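Local atomic coordinates of putative NADPH:quinone oxidoreductase (Ralstonia eutropha, PDB entry 3IUP), a protein that binds NADPH and probably uses it to reduce quinones or related substrates. Residues A120-A125 and S152-P157; L158-M163 and Q186-I191; V176-A181 and D246-G251; L199-R204 and V218-A223. One frame throughout, in Å; residues are numbered along the deposited sequence.

Interaction 1 of 4, residues A120-A125 and S152-P157; sequences AAIGGA and SSFVNP. With NDP (NADPH dihydro-nicotinamide-adenine-dinucleotide phosphate), chain C.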
# COMPACT_ATOMS: atom_id res chain seq x y z
N ALA A 120 5.59 33.93 9.02
CA ALA A 120 4.62 32.83 8.79
C ALA A 120 4.81 31.81 9.89
O ALA A 120 5.91 31.63 10.43
CB ALA A 120 4.84 32.18 7.39
N ALA A 121 3.74 31.11 10.23
CA ALA A 121 3.81 30.01 11.22
C ALA A 121 2.84 28.94 10.85
O ALA A 121 1.79 29.25 10.28
CB ALA A 121 3.50 30.52 12.61
N ILE A 122 3.14 27.67 11.19
CA ILE A 122 2.17 26.60 11.05
C ILE A 122 1.71 26.18 12.45
O ILE A 122 1.83 25.08 12.88
CB ILE A 122 2.62 25.39 10.11
CG1 ILE A 122 1.47 24.41 9.88
CG2 ILE A 122 3.80 24.67 10.65
CD1 ILE A 122 1.65 23.46 8.69
N GLY A 123 1.12 27.11 13.13
CA GLY A 123 0.85 26.96 14.57
C GLY A 123 -0.46 26.30 14.86
O GLY A 123 -0.72 25.94 16.01
N GLY A 124 -1.34 26.16 13.86
CA GLY A 124 -2.72 25.83 14.16
C GLY A 124 -3.43 27.07 14.71
O GLY A 124 -2.80 28.07 15.14
N ALA A 125 -4.76 27.00 14.71
CA ALA A 125 -5.60 28.11 15.21
C ALA A 125 -5.26 29.43 14.52
O ALA A 125 -5.34 30.52 15.10
CB ALA A 125 -5.48 28.26 16.76
N SER A 152 1.00 30.86 2.73
CA SER A 152 0.97 29.45 2.36
C SER A 152 2.40 28.93 2.30
O SER A 152 2.73 28.16 1.41
CB SER A 152 0.30 29.30 0.99
OG SER A 152 -1.10 29.58 1.08
N SER A 153 3.24 29.33 3.25
CA SER A 153 4.66 29.00 3.20
C SER A 153 4.96 27.55 3.57
O SER A 153 6.06 27.04 3.27
CB SER A 153 5.45 29.90 4.17
OG SER A 153 5.47 31.20 3.68
N PHE A 154 4.06 26.91 4.28
CA PHE A 154 4.38 25.58 4.84
C PHE A 154 3.74 24.41 4.11
O PHE A 154 4.44 23.52 3.61
CB PHE A 154 4.05 25.52 6.33
CG PHE A 154 4.89 26.41 7.19
CD1 PHE A 154 6.02 25.91 7.82
CD2 PHE A 154 4.52 27.73 7.43
CE1 PHE A 154 6.80 26.72 8.67
CE2 PHE A 154 5.28 28.54 8.26
CZ PHE A 154 6.42 28.04 8.88
N VAL A 155 2.41 24.36 4.09
CA VAL A 155 1.71 23.14 3.78
C VAL A 155 2.01 22.70 2.32
O VAL A 155 2.54 21.61 2.05
CB VAL A 155 0.19 23.30 4.03
CG1 VAL A 155 -0.67 22.12 3.50
CG2 VAL A 155 -0.07 23.48 5.60
N ASN A 156 1.72 23.57 1.38
CA ASN A 156 1.97 23.22 -0.04
C ASN A 156 3.44 23.20 -0.46
O ASN A 156 3.90 22.19 -1.08
CB ASN A 156 1.06 23.99 -1.01
CG ASN A 156 -0.39 23.51 -0.93
OD1 ASN A 156 -0.70 22.47 -0.32
ND2 ASN A 156 -1.32 24.30 -1.53
N PRO A 157 4.23 24.22 -0.09
CA PRO A 157 5.61 24.18 -0.51
C PRO A 157 6.42 23.00 0.06
O PRO A 157 7.22 22.39 -0.67
CB PRO A 157 6.16 25.54 -0.03
CG PRO A 157 5.00 26.45 -0.08
CD PRO A 157 3.82 25.57 0.37
PA NDP C . -6.27 23.26 -4.62
O1A NDP C . -5.40 24.33 -5.08
O2A NDP C . -7.55 23.61 -3.97
O5B NDP C . -6.57 22.37 -5.98
C5B NDP C . -7.35 21.18 -5.80
C4B NDP C . -7.35 20.41 -7.08
O4B NDP C . -8.08 19.25 -6.82
C3B NDP C . -8.02 21.16 -8.24
O3B NDP C . -7.29 21.16 -9.45
C2B NDP C . -9.32 20.37 -8.47
O2B NDP C . -9.73 20.30 -9.83
C1B NDP C . -8.92 19.00 -7.96
N9A NDP C . -10.05 18.19 -7.49
C8A NDP C . -11.00 18.61 -6.58
N7A NDP C . -11.83 17.58 -6.33
C5A NDP C . -11.42 16.48 -7.05
C6A NDP C . -11.88 15.16 -7.20
N6A NDP C . -13.01 14.70 -6.62
N1A NDP C . -11.20 14.30 -8.03
C2A NDP C . -10.11 14.70 -8.73
N3A NDP C . -9.66 15.99 -8.59
C4A NDP C . -10.29 16.86 -7.77
O3 NDP C . -5.58 22.21 -3.60
PN NDP C . -4.18 22.35 -2.92
O1N NDP C . -3.10 22.59 -3.84
O2N NDP C . -4.23 23.26 -1.73
O5D NDP C . -4.02 20.84 -2.34
C5D NDP C . -3.75 19.76 -3.26
C4D NDP C . -3.91 18.43 -2.54
O4D NDP C . -2.73 18.25 -1.73
C3D NDP C . -5.14 18.29 -1.62
O3D NDP C . -5.69 16.99 -1.69
C2D NDP C . -4.52 18.50 -0.25
O2D NDP C . -5.25 17.96 0.85
C1D NDP C . -3.19 17.77 -0.47
N1N NDP C . -2.18 18.05 0.58
C2N NDP C . -1.85 17.01 1.39
C3N NDP C . -0.94 17.16 2.40
C7N NDP C . -0.49 15.95 3.20
O7N NDP C . 0.34 16.21 4.29
N7N NDP C . -0.85 14.69 2.95
C4N NDP C . -0.10 18.37 2.46
C5N NDP C . -0.53 19.46 1.51
C6N NDP C . -1.56 19.25 0.59
P2B NDP C . -11.28 20.63 -10.27
O1X NDP C . -11.31 22.10 -10.73
O2X NDP C . -12.28 20.39 -9.14
O3X NDP C . -11.54 19.66 -11.44
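Phe154 packs against Ile122 where the GroES-like domain, here the end of strand 118-121, meets the start of helix 155-169, which leads into the cofactor domain. From its CB, which lies 3.9 Å from Ile122 CD1, the phenyl group runs along the backbone of 120-122. Phe154 CG and CD1 meet the isoleucine branch, and Ile122 CG2 sits over the face, 4.1 Å from the Phe154 ring centroid and 22° off its normal, a CH-pi contact. Further out, Phe154 CE2 approaches Ala121 C at 3.6 Å, while Ala120 C stands at the ring edge, and CZ ends close to Ala120 O. With CG1 anti to the backbone N (chi1 -173°), Ile122 extends past the ring and sets Ile122 CD1 3.5 Å from Val155 CG2. Glu97 OE1 accepts from the backbone N of both Phe154 and Val155. Val155 turns its other methyl, CG1, to NADPH, 3.3 Å from C5N of the dihydronicotinamide, and Asn156 ND2 donates a nearly straight 3.1 Å hydrogen bond to NADPH phosphate oxygen O2N.

Interaction 2 of 4, residues L158-M163 and Q186-I191; sequences LTALGM and QMLNQI. With NDP (NADPH dihydro-nicotinamide-adenine-dinucleotide phosphate), chain C.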
# COMPACT_ATOMS: atom_id res chain seq x y z
N LEU A 158 6.24 22.69 1.33
CA LEU A 158 7.03 21.64 1.94
C LEU A 158 6.53 20.29 1.48
O LEU A 158 7.32 19.36 1.41
CB LEU A 158 7.07 21.70 3.45
CG LEU A 158 7.78 22.92 3.97
CD1 LEU A 158 7.63 23.02 5.52
CD2 LEU A 158 9.28 23.04 3.53
N THR A 159 5.24 20.16 1.19
CA THR A 159 4.72 18.91 0.67
C THR A 159 5.29 18.69 -0.71
O THR A 159 5.71 17.57 -1.02
CB THR A 159 3.21 18.88 0.69
OG1 THR A 159 2.76 19.01 2.05
CG2 THR A 159 2.62 17.60 0.11
N ALA A 160 5.31 19.72 -1.55
CA ALA A 160 5.85 19.57 -2.91
C ALA A 160 7.31 19.18 -2.83
O ALA A 160 7.75 18.24 -3.51
CB ALA A 160 5.66 20.83 -3.73
N LEU A 161 8.08 19.88 -2.01
CA LEU A 161 9.47 19.49 -1.82
C LEU A 161 9.57 18.10 -1.21
O LEU A 161 10.48 17.32 -1.57
CB LEU A 161 10.19 20.52 -0.94
CG LEU A 161 10.42 21.85 -1.64
CD1 LEU A 161 10.82 22.88 -0.58
CD2 LEU A 161 11.49 21.73 -2.75
N GLY A 162 8.68 17.76 -0.31
CA GLY A 162 8.70 16.45 0.29
C GLY A 162 8.42 15.30 -0.64
O GLY A 162 8.91 14.19 -0.42
N MSE A 163 7.63 15.55 -1.67
CA MSE A 163 7.43 14.53 -2.73
C MSE A 163 8.74 14.23 -3.42
O MSE A 163 9.06 13.07 -3.63
CB MSE A 163 6.39 15.02 -3.74
CG MSE A 163 5.10 15.13 -3.13
SE MSE A 163 3.85 15.84 -4.50
CE MSE A 163 2.37 15.68 -3.47
N GLN A 186 0.95 22.97 -9.25
CA GLN A 186 1.61 24.01 -10.00
C GLN A 186 3.02 24.28 -9.43
O GLN A 186 3.94 24.48 -10.19
CB GLN A 186 0.77 25.28 -10.07
CG GLN A 186 -0.51 25.09 -10.83
CD GLN A 186 -1.45 26.27 -10.78
OE1 GLN A 186 -1.04 27.36 -11.11
NE2 GLN A 186 -2.73 26.06 -10.38
N MSE A 187 3.16 24.22 -8.10
CA MSE A 187 4.46 24.39 -7.47
C MSE A 187 5.34 23.24 -7.80
O MSE A 187 6.50 23.45 -8.10
CB MSE A 187 4.36 24.52 -5.93
CG MSE A 187 3.56 25.61 -5.48
SE MSE A 187 3.51 25.47 -3.53
CE MSE A 187 2.35 27.02 -3.29
N LEU A 188 4.82 22.02 -7.72
CA LEU A 188 5.64 20.85 -7.98
C LEU A 188 6.19 20.87 -9.40
O LEU A 188 7.36 20.59 -9.64
CB LEU A 188 4.84 19.57 -7.70
CG LEU A 188 5.64 18.31 -8.07
CD1 LEU A 188 6.88 18.14 -7.11
CD2 LEU A 188 4.66 17.10 -8.01
N ASN A 189 5.35 21.25 -10.34
CA ASN A 189 5.81 21.35 -11.72
C ASN A 189 6.94 22.39 -11.84
O ASN A 189 7.92 22.14 -12.51
CB ASN A 189 4.66 21.71 -12.63
CG ASN A 189 5.09 21.82 -14.07
OD1 ASN A 189 5.56 20.85 -14.65
ND2 ASN A 189 4.92 23.00 -14.65
N GLN A 190 6.84 23.53 -11.17
CA GLN A 190 7.94 24.51 -11.20
C GLN A 190 9.26 23.98 -10.57
O GLN A 190 10.35 24.27 -11.06
CB GLN A 190 7.53 25.84 -10.57
CG GLN A 190 6.42 26.63 -11.35
CD GLN A 190 6.76 26.77 -12.83
OE1 GLN A 190 7.86 27.17 -13.16
NE2 GLN A 190 5.85 26.38 -13.72
N ILE A 191 9.13 23.26 -9.47
CA ILE A 191 10.30 22.64 -8.83
C ILE A 191 10.98 21.71 -9.81
O ILE A 191 12.19 21.74 -10.01
CB ILE A 191 9.89 21.83 -7.55
CG1 ILE A 191 9.46 22.75 -6.43
CG2 ILE A 191 11.02 20.92 -7.07
CD1 ILE A 191 8.67 21.99 -5.35
PA NDP C . -6.27 23.26 -4.62
O1A NDP C . -5.40 24.33 -5.08
O2A NDP C . -7.55 23.61 -3.97
O5B NDP C . -6.57 22.37 -5.98
C5B NDP C . -7.35 21.18 -5.80
C4B NDP C . -7.35 20.41 -7.08
O4B NDP C . -8.08 19.25 -6.82
C3B NDP C . -8.02 21.16 -8.24
O3B NDP C . -7.29 21.16 -9.45
C2B NDP C . -9.32 20.37 -8.47
O2B NDP C . -9.73 20.30 -9.83
C1B NDP C . -8.92 19.00 -7.96
N9A NDP C . -10.05 18.19 -7.49
C8A NDP C . -11.00 18.61 -6.58
N7A NDP C . -11.83 17.58 -6.33
C5A NDP C . -11.42 16.48 -7.05
C6A NDP C . -11.88 15.16 -7.20
N6A NDP C . -13.01 14.70 -6.62
N1A NDP C . -11.20 14.30 -8.03
C2A NDP C . -10.11 14.70 -8.73
N3A NDP C . -9.66 15.99 -8.59
C4A NDP C . -10.29 16.86 -7.77
O3 NDP C . -5.58 22.21 -3.60
PN NDP C . -4.18 22.35 -2.92
O1N NDP C . -3.10 22.59 -3.84
O2N NDP C . -4.23 23.26 -1.73
O5D NDP C . -4.02 20.84 -2.34
C5D NDP C . -3.75 19.76 -3.26
C4D NDP C . -3.91 18.43 -2.54
O4D NDP C . -2.73 18.25 -1.73
C3D NDP C . -5.14 18.29 -1.62
O3D NDP C . -5.69 16.99 -1.69
C2D NDP C . -4.52 18.50 -0.25
O2D NDP C . -5.25 17.96 0.85
C1D NDP C . -3.19 17.77 -0.47
N1N NDP C . -2.18 18.05 0.58
C2N NDP C . -1.85 17.01 1.39
C3N NDP C . -0.94 17.16 2.40
C7N NDP C . -0.49 15.95 3.20
O7N NDP C . 0.34 16.21 4.29
N7N NDP C . -0.85 14.69 2.95
C4N NDP C . -0.10 18.37 2.46
C5N NDP C . -0.53 19.46 1.51
C6N NDP C . -1.56 19.25 0.59
P2B NDP C . -11.28 20.63 -10.27
O1X NDP C . -11.31 22.10 -10.73
O2X NDP C . -12.28 20.39 -9.14
O3X NDP C . -11.54 19.66 -11.44
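Ala160, Leu188 and Ile191 carry the packing of helix 155-169 on helix 183-195, the helix that follows the first strand of the Rossmann-type domain. The local axes cross at -48° and approach to 9.1 Å; Ala160 and Leu188 have the nearest CA atoms, 5.2 Å apart, consistent with the short side chain of Ala160. Ala160 CB meets Ile191 CD1 at 3.6 Å and lies 4.2 Å from Leu188 CB. Ile191 reaches it through an outstretched CG1 branch (chi2 163°), whose CD1 is shared with Leu161 CD2, 3.8 Å away, so the end of the isoleucine touches two successive residues of the facing helix. Leu188 instead divides its two methyls. CD1 rests against the carbonyl oxygen Ala160 O, and Leu188 CD2 meets SE of Met163, a selenomethionine whose chain crosses it at about a right angle, at 3.8 Å. No hydrogen bond joins the two segments. Beside this apolar seam, Thr159 borders the dihydronicotinamide; Thr159 OG1, hydrogen-bonded to Val155 O, lies 3.0 Å from NADPH C4N.

Interaction 3 of 4, residues V176-A181 and D246-G251; sequences VHTAAA and DATGGG. With NDP (NADPH dihydro-nicotinamide-adenine-dinucleotide phosphate), chain C.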
# COMPACT_ATOMS: atom_id res chain seq x y z
N VAL A 176 5.21 10.89 -10.54
CA VAL A 176 3.88 11.19 -11.00
C VAL A 176 3.11 11.96 -9.93
O VAL A 176 3.18 11.62 -8.72
CB VAL A 176 3.17 9.92 -11.31
CG1 VAL A 176 1.68 10.17 -11.89
CG2 VAL A 176 4.04 9.03 -12.26
N HIS A 177 2.29 12.93 -10.36
CA HIS A 177 1.47 13.69 -9.43
C HIS A 177 0.07 13.89 -10.02
O HIS A 177 -0.04 14.30 -11.17
CB HIS A 177 2.13 15.02 -9.08
CG HIS A 177 1.38 15.81 -8.07
ND1 HIS A 177 1.00 17.12 -8.28
CD2 HIS A 177 0.84 15.45 -6.88
CE1 HIS A 177 0.32 17.54 -7.23
NE2 HIS A 177 0.18 16.55 -6.38
N THR A 178 -0.96 13.60 -9.25
CA THR A 178 -2.34 13.74 -9.69
C THR A 178 -2.98 15.04 -9.15
O THR A 178 -2.42 15.73 -8.29
CB THR A 178 -3.21 12.55 -9.35
OG1 THR A 178 -3.53 12.56 -7.94
CG2 THR A 178 -2.51 11.21 -9.73
N ALA A 179 -4.17 15.34 -9.66
CA ALA A 179 -4.84 16.63 -9.44
C ALA A 179 -3.81 17.75 -9.62
O ALA A 179 -3.77 18.71 -8.85
CB ALA A 179 -5.53 16.65 -8.07
N ALA A 180 -3.03 17.64 -10.69
CA ALA A 180 -1.77 18.38 -10.86
C ALA A 180 -1.99 19.90 -11.11
O ALA A 180 -1.06 20.67 -10.97
CB ALA A 180 -0.93 17.81 -11.94
N ALA A 181 -3.22 20.30 -11.42
CA ALA A 181 -3.54 21.74 -11.59
C ALA A 181 -3.89 22.39 -10.27
O ALA A 181 -4.21 23.60 -10.22
CB ALA A 181 -4.66 21.93 -12.62
N ASP A 246 -0.81 10.70 -5.22
CA ASP A 246 -2.19 10.82 -5.63
C ASP A 246 -3.03 11.61 -4.61
O ASP A 246 -3.20 11.19 -3.47
CB ASP A 246 -2.77 9.46 -5.84
CG ASP A 246 -4.27 9.50 -6.16
OD1 ASP A 246 -4.69 10.39 -6.94
OD2 ASP A 246 -4.98 8.64 -5.65
N ALA A 247 -3.59 12.72 -5.07
CA ALA A 247 -4.41 13.57 -4.22
C ALA A 247 -5.84 13.10 -4.18
O ALA A 247 -6.61 13.55 -3.32
CB ALA A 247 -4.37 15.04 -4.74
N THR A 248 -6.21 12.20 -5.10
CA THR A 248 -7.60 11.79 -5.21
C THR A 248 -7.99 10.76 -4.17
O THR A 248 -8.99 10.92 -3.45
CB THR A 248 -7.96 11.36 -6.63
OG1 THR A 248 -7.29 10.15 -7.00
CG2 THR A 248 -7.60 12.52 -7.61
N GLY A 249 -7.15 9.73 -4.04
CA GLY A 249 -7.31 8.73 -3.00
C GLY A 249 -8.33 7.65 -3.34
O GLY A 249 -8.02 6.47 -3.57
N GLY A 250 -9.60 8.06 -3.37
CA GLY A 250 -10.60 7.22 -3.93
C GLY A 250 -10.53 6.95 -5.41
O GLY A 250 -9.65 7.46 -6.13
N GLY A 251 -11.45 6.14 -5.87
CA GLY A 251 -11.53 5.79 -7.24
C GLY A 251 -10.39 4.94 -7.77
O GLY A 251 -9.80 4.14 -7.04
PA NDP C . -6.27 23.26 -4.62
O1A NDP C . -5.40 24.33 -5.08
O2A NDP C . -7.55 23.61 -3.97
O5B NDP C . -6.57 22.37 -5.98
C5B NDP C . -7.35 21.18 -5.80
C4B NDP C . -7.35 20.41 -7.08
O4B NDP C . -8.08 19.25 -6.82
C3B NDP C . -8.02 21.16 -8.24
O3B NDP C . -7.29 21.16 -9.45
C2B NDP C . -9.32 20.37 -8.47
O2B NDP C . -9.73 20.30 -9.83
C1B NDP C . -8.92 19.00 -7.96
N9A NDP C . -10.05 18.19 -7.49
C8A NDP C . -11.00 18.61 -6.58
N7A NDP C . -11.83 17.58 -6.33
C5A NDP C . -11.42 16.48 -7.05
C6A NDP C . -11.88 15.16 -7.20
N6A NDP C . -13.01 14.70 -6.62
N1A NDP C . -11.20 14.30 -8.03
C2A NDP C . -10.11 14.70 -8.73
N3A NDP C . -9.66 15.99 -8.59
C4A NDP C . -10.29 16.86 -7.77
O3 NDP C . -5.58 22.21 -3.60
PN NDP C . -4.18 22.35 -2.92
O1N NDP C . -3.10 22.59 -3.84
O2N NDP C . -4.23 23.26 -1.73
O5D NDP C . -4.02 20.84 -2.34
C5D NDP C . -3.75 19.76 -3.26
C4D NDP C . -3.91 18.43 -2.54
O4D NDP C . -2.73 18.25 -1.73
C3D NDP C . -5.14 18.29 -1.62
O3D NDP C . -5.69 16.99 -1.69
C2D NDP C . -4.52 18.50 -0.25
O2D NDP C . -5.25 17.96 0.85
C1D NDP C . -3.19 17.77 -0.47
N1N NDP C . -2.18 18.05 0.58
C2N NDP C . -1.85 17.01 1.39
C3N NDP C . -0.94 17.16 2.40
C7N NDP C . -0.49 15.95 3.20
O7N NDP C . 0.34 16.21 4.29
N7N NDP C . -0.85 14.69 2.95
C4N NDP C . -0.10 18.37 2.46
C5N NDP C . -0.53 19.46 1.51
C6N NDP C . -1.56 19.25 0.59
P2B NDP C . -11.28 20.63 -10.27
O1X NDP C . -11.31 22.10 -10.73
O2X NDP C . -12.28 20.39 -9.14
O3X NDP C . -11.54 19.66 -11.44
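With chi1 at 75°, Thr178 holds OG1 between its own backbone N and carbonyl carbon, and Asp246 sends CG anti to its backbone N (chi1 175°); the two side chains thereby meet hydroxyl to carboxylate. Thr178 OG1 donates to Asp246 OD1 at 2.7 Å, on the anti lone pair of that oxygen, and accepts from Ala247 N at 2.9 Å. The hydroxyl thus bridges the side chain of Asp246 and the backbone N of the next residue, as donor to one and acceptor from the other. OD1 has two further donors. Thr248 OG1 reaches the syn lone pair of Asp246 OD1 at 2.6 Å, and Thr248 N comes from well above the carboxylate plane to close an Asx turn. Asp246 OD2 accepts from Gly249 N at 2.9 Å, again from above the plane. Four hydrogen bonds therefore fix the rotation of a buried carboxylate, and they would be expected to stabilise its negative charge. The residues involved sit at the C-terminal ends of neighbouring parallel strands 175-177 and 243-249, where a Rossmann-type fold binds its dinucleotide. Beyond the polar cluster, Ala179 CB and Ala247 CB meet at 3.9 Å beside the cofactor, the first near O4B of the adenosine ribose and the second near O3D of the ribose on the nicotinamide side. Thr248, its OG1 turned back to the carboxylate, presents CG2 to the adenine, 3.5 Å from NADPH C2A.

Interaction 4 of 4, residues L199-R204 and V218-A223; sequences LVNIVR and VHVCNA. With NDP (NADPH dihydro-nicotinamide-adenine-dinucleotide phosphate), chain C.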
# COMPACT_ATOMS: atom_id res chain seq x y z
N LEU A 199 8.71 14.46 -14.61
CA LEU A 199 7.47 14.54 -13.87
C LEU A 199 6.33 14.23 -14.82
O LEU A 199 6.28 14.76 -15.94
CB LEU A 199 7.34 15.93 -13.30
CG LEU A 199 5.95 16.30 -12.76
CD1 LEU A 199 5.56 15.39 -11.50
CD2 LEU A 199 5.86 17.77 -12.41
N VAL A 200 5.40 13.39 -14.39
CA VAL A 200 4.18 13.19 -15.12
C VAL A 200 3.06 13.81 -14.34
O VAL A 200 2.77 13.40 -13.20
CB VAL A 200 3.89 11.72 -15.41
CG1 VAL A 200 2.49 11.54 -16.12
CG2 VAL A 200 5.09 11.04 -16.17
N ASN A 201 2.39 14.79 -14.94
CA ASN A 201 1.25 15.46 -14.32
C ASN A 201 -0.03 14.83 -14.82
O ASN A 201 -0.17 14.62 -16.02
CB ASN A 201 1.22 16.95 -14.71
CG ASN A 201 2.41 17.71 -14.22
OD1 ASN A 201 2.42 18.10 -13.06
ND2 ASN A 201 3.43 17.94 -15.07
N ILE A 202 -0.92 14.50 -13.91
CA ILE A 202 -2.24 13.97 -14.24
C ILE A 202 -3.31 14.92 -13.77
O ILE A 202 -3.30 15.35 -12.62
CB ILE A 202 -2.47 12.57 -13.66
CG1 ILE A 202 -1.46 11.59 -14.25
CG2 ILE A 202 -3.90 12.10 -13.94
CD1 ILE A 202 -1.42 10.17 -13.61
N VAL A 203 -4.23 15.27 -14.67
CA VAL A 203 -5.34 16.17 -14.37
C VAL A 203 -6.66 15.50 -14.71
O VAL A 203 -6.67 14.40 -15.26
CB VAL A 203 -5.19 17.51 -15.16
CG1 VAL A 203 -3.91 18.24 -14.77
CG2 VAL A 203 -5.25 17.25 -16.68
N ARG A 204 -7.78 16.16 -14.43
CA ARG A 204 -9.08 15.57 -14.76
C ARG A 204 -9.91 16.28 -15.78
O ARG A 204 -10.99 15.80 -16.12
CB ARG A 204 -9.90 15.31 -13.50
CG ARG A 204 -10.50 16.51 -12.85
CD ARG A 204 -11.59 16.01 -11.87
NE ARG A 204 -12.16 17.06 -11.03
CZ ARG A 204 -13.13 16.85 -10.12
NH1 ARG A 204 -13.65 15.62 -9.94
NH2 ARG A 204 -13.59 17.85 -9.38
N VAL A 218 6.16 19.40 -19.02
CA VAL A 218 6.63 18.56 -20.14
C VAL A 218 5.55 17.49 -20.45
O VAL A 218 5.22 17.23 -21.62
CB VAL A 218 7.98 17.92 -19.80
CG1 VAL A 218 8.48 16.94 -20.90
CG2 VAL A 218 9.01 18.97 -19.52
N HIS A 219 5.04 16.85 -19.39
CA HIS A 219 4.10 15.73 -19.52
C HIS A 219 2.86 15.97 -18.74
O HIS A 219 2.92 16.08 -17.51
CB HIS A 219 4.71 14.46 -18.96
CG HIS A 219 5.94 14.01 -19.65
ND1 HIS A 219 5.92 13.42 -20.89
CD2 HIS A 219 7.25 14.09 -19.29
CE1 HIS A 219 7.15 13.13 -21.26
NE2 HIS A 219 7.98 13.52 -20.30
N VAL A 220 1.73 15.99 -19.42
CA VAL A 220 0.46 16.13 -18.78
C VAL A 220 -0.50 15.17 -19.42
O VAL A 220 -0.62 15.16 -20.65
CB VAL A 220 -0.09 17.55 -18.93
CG1 VAL A 220 -1.36 17.69 -18.12
CG2 VAL A 220 0.98 18.61 -18.51
N CYS A 221 -1.13 14.33 -18.61
CA CYS A 221 -2.15 13.38 -19.03
C CYS A 221 -3.47 13.69 -18.38
O CYS A 221 -3.55 13.97 -17.19
CB CYS A 221 -1.76 11.96 -18.63
SG CYS A 221 -0.17 11.50 -19.34
N ASN A 222 -4.52 13.62 -19.16
CA ASN A 222 -5.87 13.92 -18.73
C ASN A 222 -6.61 12.62 -18.54
O ASN A 222 -6.82 11.87 -19.46
CB ASN A 222 -6.55 14.81 -19.78
CG ASN A 222 -8.00 15.09 -19.49
OD1 ASN A 222 -8.48 14.89 -18.39
ND2 ASN A 222 -8.68 15.67 -20.46
N ALA A 223 -7.06 12.38 -17.29
CA ALA A 223 -7.82 11.18 -16.97
C ALA A 223 -9.12 11.04 -17.78
O ALA A 223 -9.57 9.93 -17.98
CB ALA A 223 -8.11 11.16 -15.42
PA NDP C . -6.27 23.26 -4.62
O1A NDP C . -5.40 24.33 -5.08
O2A NDP C . -7.55 23.61 -3.97
O5B NDP C . -6.57 22.37 -5.98
C5B NDP C . -7.35 21.18 -5.80
C4B NDP C . -7.35 20.41 -7.08
O4B NDP C . -8.08 19.25 -6.82
C3B NDP C . -8.02 21.16 -8.24
O3B NDP C . -7.29 21.16 -9.45
C2B NDP C . -9.32 20.37 -8.47
O2B NDP C . -9.73 20.30 -9.83
C1B NDP C . -8.92 19.00 -7.96
N9A NDP C . -10.05 18.19 -7.49
C8A NDP C . -11.00 18.61 -6.58
N7A NDP C . -11.83 17.58 -6.33
C5A NDP C . -11.42 16.48 -7.05
C6A NDP C . -11.88 15.16 -7.20
N6A NDP C . -13.01 14.70 -6.62
N1A NDP C . -11.20 14.30 -8.03
C2A NDP C . -10.11 14.70 -8.73
N3A NDP C . -9.66 15.99 -8.59
C4A NDP C . -10.29 16.86 -7.77
O3 NDP C . -5.58 22.21 -3.60
PN NDP C . -4.18 22.35 -2.92
O1N NDP C . -3.10 22.59 -3.84
O2N NDP C . -4.23 23.26 -1.73
O5D NDP C . -4.02 20.84 -2.34
C5D NDP C . -3.75 19.76 -3.26
C4D NDP C . -3.91 18.43 -2.54
O4D NDP C . -2.73 18.25 -1.73
C3D NDP C . -5.14 18.29 -1.62
O3D NDP C . -5.69 16.99 -1.69
C2D NDP C . -4.52 18.50 -0.25
O2D NDP C . -5.25 17.96 0.85
C1D NDP C . -3.19 17.77 -0.47
N1N NDP C . -2.18 18.05 0.58
C2N NDP C . -1.85 17.01 1.39
C3N NDP C . -0.94 17.16 2.40
C7N NDP C . -0.49 15.95 3.20
O7N NDP C . 0.34 16.21 4.29
N7N NDP C . -0.85 14.69 2.95
C4N NDP C . -0.10 18.37 2.46
C5N NDP C . -0.53 19.46 1.51
C6N NDP C . -1.56 19.25 0.59
P2B NDP C . -11.28 20.63 -10.27
O1X NDP C . -11.31 22.10 -10.73
O2X NDP C . -12.28 20.39 -9.14
O3X NDP C . -11.54 19.66 -11.44
O HOH W 1 5.82 17.29 -16.68
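Val203 CG2 meets Val220 CG1 at 4.2 Å and also lies against Asn222 CB, forming the apolar patch on one face of two parallel strands; on the other, Val200 CG1 faces Cys221 SG and Ile202 CG1 nears Cys221 CB. Between these faces, Cys221 N donates to Asn201 O, Val203 N to Cys221 O and Ala223 N to Val203 O. His219 O accepts twice, from Asn201 N at 2.9 Å and Asn201 ND2 at 3.1 Å, which arrive from opposite faces of its plane. A water links Leu199 O to His219 N at this end. At the other, the extended Arg204 leaves the strand for the 2'-phosphate: Arg204 NE donates to NADPH O3X at 2.7 Å and its NH2 to O2X at 2.9 Å, while one guanidinium face lies over the adenine. The pair of bonds is consistent with recognition of the phosphate that distinguishes NADPH from NADH. The strands form a beta-alpha-beta unit with helix 206-214, which packs on Val203 and Val220; helix 228-239 touches Val200, and strand 175-177 continues the sheet beyond 199-203.

In the fold
From the N terminus, interaction 1 closes first, joining the GroES-like domain to the start of helix 155-169. Interaction 2 then opens on that same helix and brings it against helix 183-195; the two contacts touch where Met187 SE packs on Pro157 and Asn156. Interaction 3 crosses interaction 2, since 176-181 lies between 158-163 and 186-191 in the chain, and it closes the long loop to 246-251. Within that loop falls the whole of interaction 4, whose strand 199-203 pairs with 175-177 through His177. Helices, sheet and GroES-like domain are thus connected around one NADPH, which all four contacts touch, from dihydronicotinamide to 2'-phosphate.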